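Local atomic coordinates of possible thiamine biosynthesis enzyme (PDB entry 2X7Q), a protein that is of unknown function but has the periplasmic binding protein fold and probably binds a small solute, perhaps one linked to thiamine biosynthesis. Residues K156-S161 and F174-F179; E239-I244 and Y250-A255; K281-L286 and E294-I299. The protein carries 1 engineered substitution. One frame throughout, in Å; residues are numbered along the deposited sequence. Where two conformers were deposited one is given.

Interaction 1: residues K156-S161 and F174-F179; sequences KNLRDS and FMWEYF
Leu158 lies on the Phe174 ring almost square on: its CB is 3.9 Å from the ring centroid and 11° off the normal, a CH-pi contact over one face. The backbone takes part too, with Leu158 O passing 3.5 Å from Phe174 CD1. Farther out the leucine forks. Leu158 CD2 stays near Phe174 CB, while Leu158 CD1, still beside the Phe174 ring, meets Trp176 CZ3 obliquely at 3.6 Å, the two side chains crossing at about a right angle. Next along the helix, Arg159 lends only its aliphatic stem, CG coming 4.0 Å from Phe174 CZ at the far end of the ring.

Behind this first shell stands a second. The tight first torsion of Phe174, with CG wedged between the backbone N and the carbonyl carbon (chi1 69°), raises the ring to the helix. The guanidinium of Arg159 turns elsewhere, into a salt bridge with Glu189 and cation-pi contacts with Tyr184 and Phe155; Phe155 also stacks on Trp176. Beneath, the backbones of Phe174 and Trp176 are hydrogen-bonded to Ser104 and Ala102 of strand 100-106, and Met175 points away, to the other side of the sheet. Where the strand gives way to a helix, Glu177 is the N-cap: its OE2 accepts from Phe179 N at 2.8 Å, met from above the carboxylate plane, and OE1 pairs with Thr180 OG1. A glycerol, probably from the crystallisation liquor, also bonds to OE2.

Helix residues 156-161 and strand residues 174-177 make an angle of 139° between their N-to-C directions, nearer antiparallel than parallel. Helix 155-162 leads from strand 148-151 to strand 173-177, parallel strands separated by 120-123, and its packing on Phe174 and Trp176 is the beta-alpha-beta crossover of a periplasmic binding protein lobe.

Interaction 2: residues E239-I244 and Y250-A255; sequences EAIEYI and YSAEDA
The methyl of Ala255 is a small bump set against two other methyls, CG2 of Ile241 and CG2 of Ile244, which stand one turn apart on helix 237-247. Ala255 CB is 4.3 Å from Ile241 CG2 and 4.1 Å from Ile244 CG2, so the alanine sits across the shallow dip between the isoleucines. Because Ala255 has no longer branch, the backbones come close here, with the CA atoms of Ile241 and Ala255 5.7 Å apart.

With CG1 beside the backbone N in each isoleucine (chi1 -63° and -62°), CG2 stands opposite that N, which turns it to the neighbouring segment. Ile241 CG2 fits over the first turn of helix 252-259, 3.5 Å from Ala252 O and a looser 4.4 Å from Ala252 CB. Ile244 CG2 pushes into the angle made by the base of the Tyr250 side chain, 3.6 Å from Tyr250 CD2 with Tyr250 CB close behind, approaching the ring obliquely.

The hollow is finished by other parts of the chain. Ile244 also touches Thr28, His25 and Trp258, the Tyr250 ring meets that of His25, and the phenol OH is hydrogen-bonded to Thr180 OG1. Between Tyr250 and the helix, Ser251 is the N-cap, its OG accepting from Asp254 N at 3.1 Å in a fairly straight capping bond (159°).

What results is a short connection between two consecutive helices, sealed by isoleucine methyls on one side and alanines and a tyrosine on the other: apolar helix-to-helix packing at the start of a capped helix.

Interaction 3: residues K281-L286 and E294-I299; sequences KTKDTL and ESDDVI
Lys283 and Asp296 approach each other obliquely, and it is the shaft of the lysine more than its charge that does the touching. Asp296 OD1 lies 3.8 Å from Lys283 CE, with CD slightly farther off. The ammonium itself stays distant, Lys283 NZ lying 4.5 Å from Asp296 OD1, beyond a salt bridge, so the attraction is probably modest.

The torsions explain this pose. Lys283 starts with CG squeezed between its backbone N and carbonyl carbon (chi1 77°), runs straight through the next two bonds, and turns at the last one (chi4 -144°). Asp296 has CG opposite its backbone N (chi1 -173°), which brings OD1 to the lysine. A second carboxylate stands near by: Asp284 OD1 is 4.6 Å from Asp296 OD1, and the lysine charge would be expected to ease the mutual repulsion of the two acids.

At the root of the lysine the contact becomes apolar. Lys283 CB lies 4.2 Å from Ile299 CG2, a light touch, while Leu300 packs against the lysine, and Leu292 and Ala82 against Ile299. At the start of the second helix, Ser295 takes the N-cap position; Ile299 N bonds to Ser295 O at 3.0 Å and closes the first helical turn.

The arrangement is a pair of successive helices, 275-289 and 296-306, joined by a short link, the second starting beside the first, with a small buried aliphatic contact at the lysine's root and charged groups toward its end. It is plain helix packing in the C-terminal helical part of the chain.

Along the chain the three contacts come strictly in series. Interaction 1 belongs to the lobe built on the sheet of strands 100-106 and 173-177, while interactions 2 and 3 join consecutive helices from later in the sequence. Interactions 1 and 2 have centres 21 Å apart yet touch: Phe179, just past the strand of interaction 1, packs with CD1 3.5 Å from Asp254 O. Thr180 also bridges them, bonding to both Glu177 and Tyr250. Interaction 3 is remote, its centre 28 Å from that of interaction 1 and 37 Å from that of interaction 2, which lies on the opposite side of the chain's centre. The two helix pairs of interactions 2 and 3 thus lie on opposite sides of this binding-protein fold.

Interaction 1: residues K156-S161 and F174-F179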
loop_
_atom_site.group_PDB
_atom_site.type_symbol
_atom_site.label_atom_id
_atom_site.label_comp_id
_atom_site.label_asym_id
_atom_site.label_seq_id
_atom_site.Cartn_x
_atom_site.Cartn_y
_atom_site.Cartn_z
ATOM N N LYS A 156 -0.913 -6.399 -16.320
ATOM C CA LYS A 156 -0.611 -7.009 -17.611
ATOM C C LYS A 156 -0.493 -5.956 -18.710
ATOM O O LYS A 156 0.454 -5.973 -19.497
ATOM C CB LYS A 156 -1.669 -8.046 -17.994
ATOM C CG LYS A 156 -1.385 -8.737 -19.324
ATOM C CD LYS A 156 -2.486 -9.714 -19.708
ATOM C CE LYS A 156 -2.185 -10.381 -21.045
ATOM N N ASN A 157 -1.461 -5.047 -18.762
ATOM C CA ASN A 157 -1.437 -3.959 -19.731
ATOM C C ASN A 157 -0.150 -3.145 -19.626
ATOM O O ASN A 157 0.375 -2.665 -20.628
ATOM C CB ASN A 157 -2.657 -3.050 -19.552
ATOM C CG ASN A 157 -3.931 -3.670 -20.079
ATOM O OD1 ASN A 157 -3.902 -4.722 -20.713
ATOM N ND2 ASN A 157 -5.058 -3.015 -19.824
ATOM N N LEU A 158 0.352 -2.994 -18.404
ATOM C CA LEU A 158 1.601 -2.279 -18.170
ATOM C C LEU A 158 2.777 -3.006 -18.814
ATOM O O LEU A 158 3.657 -2.380 -19.397
ATOM C CB LEU A 158 1.846 -2.102 -16.670
ATOM C CG LEU A 158 0.945 -1.099 -15.947
ATOM C CD1 LEU A 158 1.093 -1.224 -14.440
ATOM C CD2 LEU A 158 1.245 0.323 -16.402
ATOM N N ARG A 159 2.781 -4.332 -18.710
ATOM C CA ARG A 159 3.839 -5.141 -19.304
ATOM C C ARG A 159 3.748 -5.129 -20.826
ATOM O O ARG A 159 4.760 -5.028 -21.513
ATOM C CB ARG A 159 3.779 -6.579 -18.783
ATOM C CG ARG A 159 3.935 -6.708 -17.277
ATOM C CD ARG A 159 4.229 -8.144 -16.877
ATOM N NE ARG A 159 3.239 -9.078 -17.405
ATOM C CZ ARG A 159 2.134 -9.441 -16.759
ATOM N NH1 ARG A 159 1.877 -8.948 -15.557
ATOM N NH2 ARG A 159 1.288 -10.297 -17.313
ATOM N N ASP A 160 2.530 -5.235 -21.347
ATOM C CA ASP A 160 2.315 -5.204 -22.790
ATOM C C ASP A 160 2.682 -3.836 -23.361
ATOM O O ASP A 160 3.202 -3.732 -24.471
ATOM C CB ASP A 160 0.861 -5.539 -23.127
ATOM C CG ASP A 160 0.510 -6.980 -22.823
ATOM O OD1 ASP A 160 1.430 -7.771 -22.528
ATOM O OD2 ASP A 160 -0.688 -7.328 -22.887
ATOM N N SER A 161 2.415 -2.787 -22.590
ATOM C CA SER A 161 2.697 -1.423 -23.024
ATOM C C SER A 161 4.186 -1.182 -23.243
ATOM O O SER A 161 4.593 -0.689 -24.294
ATOM C CB SER A 161 2.153 -0.423 -22.008
ATOM O OG SER A 161 2.471 0.901 -22.382
ATOM N N PHE A 174 7.354 1.440 -16.394
ATOM C CA PHE A 174 6.346 1.526 -15.346
ATOM C C PHE A 174 6.956 1.053 -14.031
ATOM O O PHE A 174 8.007 0.415 -14.024
ATOM C CB PHE A 174 5.118 0.684 -15.704
ATOM C CG PHE A 174 5.369 -0.799 -15.680
ATOM C CD1 PHE A 174 5.858 -1.452 -16.800
ATOM C CD2 PHE A 174 5.105 -1.542 -14.540
ATOM C CE1 PHE A 174 6.085 -2.816 -16.782
ATOM C CE2 PHE A 174 5.330 -2.905 -14.516
ATOM C CZ PHE A 174 5.821 -3.542 -15.637
HETATM N N MSE A 175 6.301 1.366 -12.920
HETATM C CA MSE A 175 6.814 0.980 -11.612
HETATM C C MSE A 175 5.836 0.058 -10.886
HETATM O O MSE A 175 4.631 0.324 -10.835
HETATM C CB MSE A 175 7.114 2.220 -10.768
HETATM C CG MSE A 175 8.097 3.175 -11.409
HETATM SE SE MSE A 175 8.447 4.750 -10.333
HETATM C CE MSE A 175 9.070 3.876 -8.718
ATOM N N TRP A 176 6.359 -1.027 -10.326
ATOM C CA TRP A 176 5.527 -2.009 -9.644
ATOM C C TRP A 176 6.330 -2.692 -8.544
ATOM O O TRP A 176 7.560 -2.730 -8.597
ATOM C CB TRP A 176 5.010 -3.042 -10.648
ATOM C CG TRP A 176 3.657 -3.588 -10.314
ATOM C CD1 TRP A 176 3.370 -4.824 -9.815
ATOM C CD2 TRP A 176 2.399 -2.910 -10.457
ATOM N NE1 TRP A 176 2.012 -4.960 -9.642
ATOM C CE2 TRP A 176 1.398 -3.803 -10.025
ATOM C CE3 TRP A 176 2.030 -1.640 -10.908
ATOM C CZ2 TRP A 176 0.045 -3.458 -10.033
ATOM C CZ3 TRP A 176 0.687 -1.304 -10.913
ATOM C CH2 TRP A 176 -0.288 -2.209 -10.478
ATOM N N GLU A 177 5.635 -3.226 -7.545
ATOM C CA GLU A 177 6.301 -3.895 -6.434
ATOM C C GLU A 177 7.268 -4.954 -6.959
ATOM O O GLU A 177 6.926 -5.732 -7.849
ATOM C CB GLU A 177 5.273 -4.512 -5.483
ATOM C CG GLU A 177 5.849 -4.963 -4.149
ATOM C CD GLU A 177 6.580 -6.288 -4.248
ATOM O OE1 GLU A 177 5.972 -7.268 -4.730
ATOM O OE2 GLU A 177 7.760 -6.347 -3.845
ATOM N N TYR A 178 8.478 -4.969 -6.408
ATOM C CA TYR A 178 9.550 -5.827 -6.912
ATOM C C TYR A 178 9.184 -7.305 -6.994
ATOM O O TYR A 178 9.171 -7.884 -8.079
ATOM C CB TYR A 178 10.822 -5.656 -6.073
ATOM C CG TYR A 178 11.914 -6.640 -6.428
ATOM C CD1 TYR A 178 12.616 -6.529 -7.623
ATOM C CD2 TYR A 178 12.247 -7.679 -5.567
ATOM C CE1 TYR A 178 13.611 -7.426 -7.953
ATOM C CE2 TYR A 178 13.243 -8.581 -5.890
ATOM C CZ TYR A 178 13.921 -8.450 -7.084
ATOM O OH TYR A 178 14.916 -9.346 -7.413
ATOM N N PHE A 179 8.906 -7.917 -5.848
ATOM C CA PHE A 179 8.657 -9.356 -5.798
ATOM C C PHE A 179 7.455 -9.777 -6.633
ATOM O O PHE A 179 7.332 -10.940 -7.013
ATOM C CB PHE A 179 8.507 -9.836 -4.354
ATOM C CG PHE A 179 9.786 -9.790 -3.567
ATOM C CD1 PHE A 179 10.717 -10.809 -3.674
ATOM C CD2 PHE A 179 10.059 -8.725 -2.724
ATOM C CE1 PHE A 179 11.896 -10.767 -2.954
ATOM C CE2 PHE A 179 11.235 -8.676 -2.001
ATOM C CZ PHE A 179 12.155 -9.699 -2.116
#

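Interaction 2: residues E239-I244 and Y250-A255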
loop_
_atom_site.group_PDB
_atom_site.type_symbol
_atom_site.label_atom_id
_atom_site.label_comp_id
_atom_site.label_asym_id
_atom_site.label_seq_id
_atom_site.Cartn_x
_atom_site.Cartn_y
_atom_site.Cartn_z
ATOM N N GLU A 239 4.696 -21.675 7.040
ATOM C CA GLU A 239 3.330 -21.776 6.545
ATOM C C GLU A 239 2.997 -20.589 5.655
ATOM O O GLU A 239 2.261 -20.718 4.677
ATOM C CB GLU A 239 2.350 -21.838 7.717
ATOM C CG GLU A 239 2.605 -22.990 8.674
ATOM C CD GLU A 239 1.649 -22.999 9.848
ATOM O OE1 GLU A 239 0.700 -22.187 9.855
ATOM O OE2 GLU A 239 1.846 -23.824 10.764
ATOM N N ALA A 240 3.539 -19.430 6.011
ATOM C CA ALA A 240 3.334 -18.211 5.243
ATOM C C ALA A 240 3.846 -18.383 3.818
ATOM O O ALA A 240 3.177 -18.007 2.858
ATOM C CB ALA A 240 4.028 -17.042 5.920
ATOM N N ILE A 241 5.039 -18.955 3.690
ATOM C CA ILE A 241 5.633 -19.192 2.381
ATOM C C ILE A 241 4.763 -20.121 1.540
ATOM O O ILE A 241 4.580 -19.894 0.345
ATOM C CB ILE A 241 7.055 -19.781 2.497
ATOM C CG1 ILE A 241 7.991 -18.792 3.195
ATOM C CG2 ILE A 241 7.593 -20.141 1.126
ATOM C CD1 ILE A 241 9.409 -19.294 3.338
ATOM N N GLU A 242 4.232 -21.165 2.168
ATOM C CA GLU A 242 3.371 -22.119 1.480
ATOM C C GLU A 242 2.069 -21.459 1.038
ATOM O O GLU A 242 1.629 -21.636 -0.092
ATOM C CB GLU A 242 3.071 -23.322 2.380
ATOM C CG GLU A 242 2.229 -24.401 1.711
ATOM C CD GLU A 242 1.876 -25.542 2.653
ATOM O OE1 GLU A 242 1.826 -25.309 3.880
ATOM O OE2 GLU A 242 1.643 -26.668 2.164
ATOM N N TYR A 243 1.455 -20.701 1.942
ATOM C CA TYR A 243 0.198 -20.018 1.653
ATOM C C TYR A 243 0.339 -19.044 0.489
ATOM O O TYR A 243 -0.474 -19.046 -0.432
ATOM C CB TYR A 243 -0.295 -19.265 2.890
ATOM C CG TYR A 243 -1.382 -18.247 2.594
ATOM C CD1 TYR A 243 -2.692 -18.646 2.367
ATOM C CD2 TYR A 243 -1.095 -16.887 2.539
ATOM C CE1 TYR A 243 -3.687 -17.721 2.095
ATOM C CE2 TYR A 243 -2.081 -15.953 2.271
ATOM C CZ TYR A 243 -3.374 -16.378 2.050
ATOM O OH TYR A 243 -4.360 -15.463 1.781
ATOM N N ILE A 244 1.371 -18.209 0.539
ATOM C CA ILE A 244 1.586 -17.188 -0.480
ATOM C C ILE A 244 1.828 -17.799 -1.855
ATOM O O ILE A 244 1.270 -17.342 -2.848
ATOM C CB ILE A 244 2.780 -16.280 -0.128
ATOM C CG1 ILE A 244 2.523 -15.542 1.184
ATOM C CG2 ILE A 244 3.053 -15.298 -1.252
ATOM C CD1 ILE A 244 3.674 -14.673 1.629
ATOM N N TYR A 250 3.202 -15.868 -6.607
ATOM C CA TYR A 250 4.588 -15.817 -6.167
ATOM C C TYR A 250 5.125 -17.232 -6.043
ATOM O O TYR A 250 4.444 -18.114 -5.525
ATOM C CB TYR A 250 4.708 -15.112 -4.815
ATOM C CG TYR A 250 4.066 -13.744 -4.757
ATOM C CD1 TYR A 250 4.793 -12.599 -5.060
ATOM C CD2 TYR A 250 2.735 -13.595 -4.385
ATOM C CE1 TYR A 250 4.211 -11.346 -5.000
ATOM C CE2 TYR A 250 2.145 -12.346 -4.323
ATOM C CZ TYR A 250 2.888 -11.227 -4.632
ATOM O OH TYR A 250 2.302 -9.985 -4.571
ATOM N N SER A 251 6.342 -17.455 -6.525
ATOM C CA SER A 251 6.985 -18.749 -6.345
ATOM C C SER A 251 7.391 -18.908 -4.887
ATOM O O SER A 251 7.495 -17.923 -4.157
ATOM C CB SER A 251 8.205 -18.884 -7.252
ATOM O OG SER A 251 9.219 -17.970 -6.891
ATOM N N ALA A 252 7.608 -20.149 -4.465
ATOM C CA ALA A 252 8.011 -20.425 -3.093
ATOM C C ALA A 252 9.342 -19.753 -2.774
ATOM O O ALA A 252 9.541 -19.249 -1.668
ATOM C CB ALA A 252 8.099 -21.924 -2.859
ATOM N N GLU A 253 10.251 -19.749 -3.745
ATOM C CA GLU A 253 11.552 -19.116 -3.564
ATOM C C GLU A 253 11.432 -17.599 -3.442
ATOM O O GLU A 253 12.020 -16.997 -2.542
ATOM C CB GLU A 253 12.507 -19.480 -4.704
ATOM C CG GLU A 253 12.997 -20.918 -4.677
ATOM C CD GLU A 253 12.232 -21.820 -5.630
ATOM O OE1 GLU A 253 11.615 -21.298 -6.584
ATOM O OE2 GLU A 253 12.245 -23.054 -5.422
ATOM N N ASP A 254 10.673 -16.986 -4.345
ATOM C CA ASP A 254 10.481 -15.539 -4.317
ATOM C C ASP A 254 9.701 -15.112 -3.078
ATOM O O ASP A 254 9.954 -14.052 -2.512
ATOM C CB ASP A 254 9.774 -15.059 -5.588
ATOM C CG ASP A 254 10.648 -15.167 -6.818
ATOM O OD1 ASP A 254 11.838 -15.504 -6.669
ATOM O OD2 ASP A 254 10.147 -14.910 -7.931
ATOM N N ALA A 255 8.752 -15.943 -2.662
ATOM C CA ALA A 255 7.988 -15.682 -1.451
ATOM C C ALA A 255 8.917 -15.707 -0.242
ATOM O O ALA A 255 8.784 -14.896 0.672
ATOM C CB ALA A 255 6.879 -16.708 -1.291
#

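Interaction 3: residues K281-L286 and E294-I299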
loop_
_atom_site.group_PDB
_atom_site.type_symbol
_atom_site.label_atom_id
_atom_site.label_comp_id
_atom_site.label_asym_id
_atom_site.label_seq_id
_atom_site.Cartn_x
_atom_site.Cartn_y
_atom_site.Cartn_z
ATOM N N LYS A 281 8.101 12.282 6.898
ATOM C CA LYS A 281 8.840 11.858 5.711
ATOM C C LYS A 281 7.945 11.809 4.473
ATOM O O LYS A 281 8.365 12.185 3.379
ATOM C CB LYS A 281 9.498 10.492 5.935
ATOM C CG LYS A 281 10.443 10.427 7.129
ATOM C CD LYS A 281 10.975 9.014 7.343
ATOM C CE LYS A 281 12.185 8.715 6.465
ATOM N NZ LYS A 281 13.441 9.320 6.999
ATOM N N THR A 282 6.712 11.340 4.648
ATOM C CA THR A 282 5.778 11.210 3.533
ATOM C C THR A 282 5.451 12.564 2.904
ATOM O O THR A 282 5.536 12.729 1.687
ATOM C CB THR A 282 4.468 10.519 3.960
ATOM O OG1 THR A 282 4.763 9.229 4.509
ATOM C CG2 THR A 282 3.537 10.357 2.768
ATOM N N LYS A 283 5.087 13.531 3.742
ATOM C CA LYS A 283 4.700 14.859 3.270
ATOM C C LYS A 283 5.892 15.615 2.683
ATOM O O LYS A 283 5.776 16.262 1.642
ATOM C CB LYS A 283 4.074 15.678 4.404
ATOM C CG LYS A 283 5.093 16.244 5.387
ATOM C CD LYS A 283 4.442 17.021 6.524
ATOM C CE LYS A 283 5.498 17.667 7.411
ATOM N NZ LYS A 283 5.113 17.678 8.845
ATOM N N ASP A 284 7.034 15.524 3.358
ATOM C CA ASP A 284 8.237 16.233 2.934
ATOM C C ASP A 284 8.768 15.694 1.609
ATOM O O ASP A 284 9.292 16.447 0.789
ATOM C CB ASP A 284 9.321 16.152 4.013
ATOM C CG ASP A 284 8.984 16.973 5.241
ATOM O OD1 ASP A 284 7.970 17.700 5.214
ATOM O OD2 ASP A 284 9.736 16.895 6.235
ATOM N N THR A 285 8.629 14.388 1.401
ATOM C CA THR A 285 9.089 13.763 0.165
ATOM C C THR A 285 8.175 14.116 -1.004
ATOM O O THR A 285 8.643 14.512 -2.071
ATOM C CB THR A 285 9.175 12.230 0.294
ATOM O OG1 THR A 285 10.144 11.886 1.291
ATOM C CG2 THR A 285 9.579 11.607 -1.032
ATOM N N LEU A 286 6.870 13.977 -0.793
ATOM C CA LEU A 286 5.887 14.280 -1.829
ATOM C C LEU A 286 5.896 15.761 -2.196
ATOM O O LEU A 286 5.885 16.118 -3.375
ATOM C CB LEU A 286 4.486 13.855 -1.385
ATOM C CG LEU A 286 4.285 12.362 -1.120
ATOM C CD1 LEU A 286 2.844 12.074 -0.716
ATOM C CD2 LEU A 286 4.677 11.544 -2.335
ATOM N N GLU A 294 -0.151 21.788 -2.112
ATOM C CA GLU A 294 -0.632 22.477 -0.921
ATOM C C GLU A 294 0.529 22.899 -0.026
ATOM O O GLU A 294 1.541 22.201 0.060
ATOM C CB GLU A 294 -1.605 21.590 -0.138
ATOM C CG GLU A 294 -2.947 21.363 -0.824
ATOM C CD GLU A 294 -2.863 20.401 -1.994
ATOM O OE1 GLU A 294 -1.838 19.700 -2.123
ATOM O OE2 GLU A 294 -3.827 20.340 -2.786
ATOM N N SER A 295 0.383 24.043 0.634
ATOM C CA SER A 295 1.431 24.554 1.511
ATOM C C SER A 295 1.661 23.611 2.690
ATOM O O SER A 295 0.822 22.761 2.988
ATOM C CB SER A 295 1.080 25.956 2.017
ATOM O OG SER A 295 -0.012 25.910 2.922
ATOM N N ASP A 296 2.796 23.773 3.362
ATOM C CA ASP A 296 3.173 22.881 4.454
ATOM C C ASP A 296 2.180 22.923 5.613
ATOM O O ASP A 296 1.676 21.886 6.042
ATOM C CB ASP A 296 4.576 23.220 4.961
ATOM C CG ASP A 296 5.084 22.219 5.981
ATOM O OD1 ASP A 296 4.854 21.007 5.789
ATOM O OD2 ASP A 296 5.709 22.646 6.975
ATOM N N ASP A 297 1.903 24.122 6.118
ATOM C CA ASP A 297 1.037 24.271 7.287
ATOM C C ASP A 297 -0.417 23.896 6.998
ATOM O O ASP A 297 -1.184 23.607 7.916
ATOM C CB ASP A 297 1.130 25.689 7.861
ATOM C CG ASP A 297 0.852 26.760 6.826
ATOM O OD1 ASP A 297 0.024 26.521 5.921
ATOM O OD2 ASP A 297 1.454 27.849 6.924
ATOM N N VAL A 298 -0.795 23.913 5.723
ATOM C CA VAL A 298 -2.118 23.452 5.315
ATOM C C VAL A 298 -2.150 21.928 5.328
ATOM O O VAL A 298 -3.127 21.321 5.766
ATOM C CB VAL A 298 -2.495 23.971 3.917
ATOM C CG1 VAL A 298 -3.696 23.215 3.370
ATOM C CG2 VAL A 298 -2.774 25.465 3.969
ATOM N N ILE A 299 -1.069 21.316 4.855
ATOM C CA ILE A 299 -0.928 19.866 4.902
ATOM C C ILE A 299 -0.830 19.392 6.348
ATOM O O ILE A 299 -1.469 18.415 6.735
ATOM C CB ILE A 299 0.316 19.389 4.123
ATOM C CG1 ILE A 299 0.207 19.781 2.648
ATOM C CG2 ILE A 299 0.487 17.884 4.262
ATOM C CD1 ILE A 299 1.425 19.415 1.826
#